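PDB 5GKV: esterase A from Caulobacter crescentus, which probably hydrolyses ester bonds as a serine hydrolase homologous to penicillin-binding proteins and beta-lactamases. Local coordinates for residues A[133-139]-A[239-245]; A[171-176]-A[260-264]. All blocks are in the same frame, centred on the assembly; numbering follows the deposited sequence.

Interaction 1. Residues A[133-139]-A[239-245]; sequences SGFPDET and AAFFKPW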
# COMPACT_ATOMS: atom_id res chain seq x y z
N SER A 133 -6.90 10.04 11.99
CA SER A 133 -7.29 8.77 11.36
C SER A 133 -8.49 8.93 10.43
O SER A 133 -8.59 8.23 9.42
CB SER A 133 -7.57 7.74 12.46
OG SER A 133 -6.47 7.65 13.34
N GLY A 134 -9.40 9.83 10.76
CA GLY A 134 -10.51 10.19 9.90
C GLY A 134 -11.08 11.50 10.43
O GLY A 134 -10.65 12.01 11.46
N PHE A 135 -12.03 12.04 9.68
CA PHE A 135 -12.74 13.23 10.13
C PHE A 135 -13.87 12.81 11.08
O PHE A 135 -14.77 12.07 10.67
CB PHE A 135 -13.30 14.00 8.95
CG PHE A 135 -12.24 14.47 7.95
CD1 PHE A 135 -11.21 15.31 8.35
CD2 PHE A 135 -12.30 14.08 6.62
CE1 PHE A 135 -10.24 15.76 7.44
CE2 PHE A 135 -11.33 14.51 5.70
CZ PHE A 135 -10.31 15.34 6.10
N PRO A 136 -13.86 13.25 12.35
CA PRO A 136 -14.96 12.88 13.26
C PRO A 136 -16.24 13.68 13.02
O PRO A 136 -17.32 13.20 13.39
CB PRO A 136 -14.38 13.17 14.64
CG PRO A 136 -13.49 14.35 14.40
CD PRO A 136 -12.86 14.11 13.02
N ASP A 137 -16.15 14.85 12.41
CA ASP A 137 -17.25 15.79 12.26
C ASP A 137 -17.88 15.68 10.88
O ASP A 137 -17.25 15.25 9.91
CB ASP A 137 -16.75 17.21 12.49
CG ASP A 137 -15.68 17.61 11.47
OD1 ASP A 137 -14.66 16.88 11.35
OD2 ASP A 137 -15.87 18.63 10.77
N GLU A 138 -19.14 16.12 10.79
CA GLU A 138 -19.91 16.03 9.56
C GLU A 138 -19.12 16.55 8.37
O GLU A 138 -18.55 17.64 8.41
CB GLU A 138 -21.22 16.81 9.72
CG GLU A 138 -22.04 16.93 8.44
CD GLU A 138 -22.99 15.76 8.23
OE1 GLU A 138 -23.29 15.07 9.23
OE2 GLU A 138 -23.41 15.54 7.07
N THR A 139 -19.06 15.76 7.30
CA THR A 139 -18.20 16.10 6.17
C THR A 139 -18.86 15.64 4.88
O THR A 139 -19.45 14.55 4.83
CB THR A 139 -16.81 15.46 6.33
OG1 THR A 139 -16.22 15.86 7.57
CG2 THR A 139 -15.88 15.87 5.17
N ALA A 239 -14.18 7.42 13.20
CA ALA A 239 -13.92 8.40 12.15
C ALA A 239 -13.28 7.75 10.92
O ALA A 239 -13.59 8.13 9.78
CB ALA A 239 -13.04 9.53 12.69
N ALA A 240 -12.40 6.77 11.14
CA ALA A 240 -11.65 6.20 10.02
C ALA A 240 -12.55 5.40 9.09
O ALA A 240 -12.39 5.45 7.87
CB ALA A 240 -10.51 5.31 10.52
N PHE A 241 -13.49 4.64 9.65
CA PHE A 241 -14.19 3.63 8.85
C PHE A 241 -15.71 3.71 8.89
O PHE A 241 -16.34 3.20 7.96
CB PHE A 241 -13.77 2.22 9.29
CG PHE A 241 -12.45 1.76 8.70
CD1 PHE A 241 -12.35 1.47 7.35
CD2 PHE A 241 -11.32 1.65 9.49
CE1 PHE A 241 -11.14 1.06 6.80
CE2 PHE A 241 -10.11 1.24 8.94
CZ PHE A 241 -10.03 0.94 7.59
N PHE A 242 -16.32 4.34 9.89
CA PHE A 242 -17.75 4.13 10.11
C PHE A 242 -18.60 5.38 9.90
O PHE A 242 -19.77 5.40 10.30
CB PHE A 242 -17.96 3.54 11.50
CG PHE A 242 -17.40 2.16 11.65
CD1 PHE A 242 -18.06 1.07 11.09
CD2 PHE A 242 -16.22 1.95 12.33
CE1 PHE A 242 -17.55 -0.21 11.22
CE2 PHE A 242 -15.70 0.66 12.46
CZ PHE A 242 -16.36 -0.41 11.90
N LYS A 243 -18.06 6.41 9.27
CA LYS A 243 -18.85 7.58 8.95
C LYS A 243 -19.34 7.49 7.52
O LYS A 243 -18.76 6.79 6.69
CB LYS A 243 -18.03 8.86 9.14
CG LYS A 243 -17.53 9.08 10.56
CD LYS A 243 -18.71 9.15 11.53
CE LYS A 243 -18.27 9.58 12.92
NZ LYS A 243 -19.46 9.67 13.83
N PRO A 244 -20.44 8.19 7.19
CA PRO A 244 -20.87 8.25 5.79
C PRO A 244 -19.82 8.82 4.86
O PRO A 244 -19.84 8.52 3.65
CB PRO A 244 -22.12 9.15 5.84
CG PRO A 244 -22.59 9.08 7.24
CD PRO A 244 -21.35 8.91 8.09
N TRP A 245 -18.89 9.62 5.38
CA TRP A 245 -17.85 10.25 4.58
C TRP A 245 -16.49 9.57 4.74
O TRP A 245 -15.50 10.08 4.21
CB TRP A 245 -17.74 11.72 4.96
CG TRP A 245 -17.53 11.90 6.41
CD1 TRP A 245 -16.34 11.88 7.08
CD2 TRP A 245 -18.54 12.10 7.41
NE1 TRP A 245 -16.54 12.06 8.42
CE2 TRP A 245 -17.88 12.20 8.65
CE3 TRP A 245 -19.94 12.21 7.37
CZ2 TRP A 245 -18.57 12.41 9.85
CZ3 TRP A 245 -20.62 12.42 8.56
CH2 TRP A 245 -19.94 12.52 9.79
O HOH W 1 -13.14 10.12 7.79
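G134 and A240 bring their backbones together, 4.2 Å from CA to CA, where loop 133-139 passes the last turn of helix 235-241; the two chains then spread to 6.1 Å between the CA atoms of T139 and W245. G134 has no side chain, which permits this approach, and the methyl of A239 rests on its peptide, with CB 3.6 Å from G134 C. A water joins F135 N to A239 O, a carbonyl at the helix end that also receives a bond from S246 OG. The main clasp, though, is the indole of W245. Its NE1 gives a nearly straight hydrogen bond to F135 O (2.9 Å, 168° at the hydrogen); the oxygen lies in the ring plane, although the nitrogen is tilted from the plane of the carbonyl. A chi1 of 55° turns the indole back across residues 137-139. Two CH-pi contacts cover one face: T139 CB stands 3.7 Å from the centroid of the five-membered ring, and E138 CA lies over the six-membered ring. K243 CB lies against the opposite face, 3.4 Å above the plane, so the indole is sandwiched. Within the loop, T139 OG1 donates to D137 O (2.6 Å), probably helping to hold these residues against the indole. Farther out, this part of the beta-lactamase-type fold is tied to helix 147-156: D137 makes a salt bridge to K153, and the F135 side chain packs on K153 and L154, while W245 O accepts a bond from W144 NE1 in the loop just before that helix.

Interaction 2. Residues A[171-176]-A[260-264]; sequences PVTYGY and EIPSA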
# COMPACT_ATOMS: atom_id res chain seq x y z
N PRO A 171 -6.75 5.23 7.24
CA PRO A 171 -6.92 4.47 5.98
C PRO A 171 -6.99 5.35 4.73
O PRO A 171 -6.53 4.93 3.67
CB PRO A 171 -8.22 3.70 6.20
CG PRO A 171 -8.97 4.48 7.22
CD PRO A 171 -7.91 5.09 8.13
N VAL A 172 -7.56 6.55 4.81
CA VAL A 172 -7.68 7.44 3.66
C VAL A 172 -6.81 8.69 3.83
O VAL A 172 -6.09 9.10 2.91
CB VAL A 172 -9.15 7.82 3.41
CG1 VAL A 172 -9.27 8.63 2.12
CG2 VAL A 172 -10.04 6.57 3.39
N THR A 173 -6.87 9.32 5.01
CA THR A 173 -6.20 10.59 5.23
C THR A 173 -4.69 10.50 5.04
O THR A 173 -4.05 11.50 4.68
CB THR A 173 -6.52 11.12 6.63
OG1 THR A 173 -6.15 10.13 7.60
CG2 THR A 173 -8.02 11.40 6.74
N TYR A 174 -4.09 9.33 5.30
CA TYR A 174 -2.65 9.16 5.13
C TYR A 174 -2.18 9.58 3.75
O TYR A 174 -1.09 10.13 3.61
CB TYR A 174 -2.26 7.70 5.39
CG TYR A 174 -0.89 7.22 4.91
CD1 TYR A 174 -0.69 6.85 3.58
CD2 TYR A 174 0.17 7.04 5.80
CE1 TYR A 174 0.53 6.36 3.14
CE2 TYR A 174 1.41 6.54 5.37
CZ TYR A 174 1.57 6.19 4.03
OH TYR A 174 2.78 5.69 3.55
N GLY A 175 -2.97 9.28 2.72
CA GLY A 175 -2.53 9.59 1.37
C GLY A 175 -2.44 11.07 1.12
O GLY A 175 -1.60 11.53 0.34
N TYR A 176 -3.30 11.85 1.78
CA TYR A 176 -3.24 13.30 1.67
C TYR A 176 -2.12 13.88 2.52
O TYR A 176 -1.45 14.83 2.09
CB TYR A 176 -4.60 13.90 2.04
CG TYR A 176 -5.72 13.40 1.15
CD1 TYR A 176 -6.36 12.18 1.40
CD2 TYR A 176 -6.13 14.14 0.03
CE1 TYR A 176 -7.38 11.73 0.58
CE2 TYR A 176 -7.15 13.69 -0.80
CZ TYR A 176 -7.77 12.48 -0.52
OH TYR A 176 -8.78 12.01 -1.33
N GLU A 260 -5.62 11.23 -7.85
CA GLU A 260 -4.56 10.60 -7.07
C GLU A 260 -5.03 10.47 -5.63
O GLU A 260 -5.30 11.48 -4.98
CB GLU A 260 -3.28 11.42 -7.13
CG GLU A 260 -2.72 11.60 -8.52
CD GLU A 260 -1.31 12.17 -8.47
OE1 GLU A 260 -0.71 12.17 -7.36
OE2 GLU A 260 -0.83 12.61 -9.54
N ILE A 261 -5.12 9.24 -5.15
CA ILE A 261 -5.38 8.99 -3.73
C ILE A 261 -4.27 8.04 -3.27
O ILE A 261 -4.44 6.81 -3.31
CB ILE A 261 -6.79 8.42 -3.51
CG1 ILE A 261 -7.84 9.35 -4.14
CG2 ILE A 261 -7.06 8.21 -2.01
CD1 ILE A 261 -9.29 8.87 -4.04
N PRO A 262 -3.11 8.57 -2.87
CA PRO A 262 -1.96 7.69 -2.58
C PRO A 262 -2.16 6.76 -1.38
O PRO A 262 -1.27 5.94 -1.09
CB PRO A 262 -0.82 8.70 -2.33
CG PRO A 262 -1.24 9.94 -3.07
CD PRO A 262 -2.73 9.99 -2.86
N SER A 263 -3.27 6.85 -0.66
CA SER A 263 -3.59 5.86 0.35
C SER A 263 -4.41 4.69 -0.19
O SER A 263 -4.58 3.71 0.54
CB SER A 263 -4.35 6.51 1.51
OG SER A 263 -5.40 7.34 1.02
N ALA A 264 -4.94 4.77 -1.42
CA ALA A 264 -6.00 3.84 -1.80
C ALA A 264 -6.25 3.57 -3.29
O ALA A 264 -6.94 2.60 -3.60
CB ALA A 264 -7.34 4.32 -1.21
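Two tyrosine rings flank the approach of S263 and I261. The Y174 ring offers its edge to S263 CB, which lies near the ring plane 4.2 Å from CD1. The Y176 ring takes V172 CG1 at its edge and runs alongside I261, whose CG1 is 4.0 Å from Y176 OH. Y176 also meets the rings of W144 and W147, and its hydroxyl is bonded to W144 O. K83, which fits the lysine of the S-x-x-K motif of serine beta-lactamases and their penicillin-binding relatives, sends NZ to both P171 O and S263 O and receives the Y174 hydroxyl at its own carbonyl, which places this contact probably beside the active site. Between the rings, G175 and S263 come within 4.0 Å, CA to CA; G175 has no side chain, and this lets S263 in so close, its CB 3.3 Å from G175 N. S263 is the polar link: chi1 of 47° swings OG over toward V172 O, to which it donates at 2.7 Å, the C=O...O angle being 117°. V172 O also accepts from G175 N (3.1 Å), so two donors grip one carbonyl. Next along, P262 CD packs 3.7 Å from G175 O on helix 173-186.

Interaction 2 lies nearer the middle of the chain, its centre about 10 Å from the chain centre against about 21 Å for interaction 1. Both are largely buried, but interaction 1 has exposed residues such as P136 and E138 at its margin, whereas none of the touching residues of interaction 2 is exposed. The centres are about 14 Å apart, and the two meet directly: P171 CD packs 3.5 Å from A240 CB. W144 serves both, through its ring nitrogen in one and its carbonyl in the other. Chemically, a tryptophan held between residues 137-139 and the aliphatic start of K243 dominates 133-139/239-245, while a serine hydroxyl and a close glycine backbone join 171-176 to 260-264.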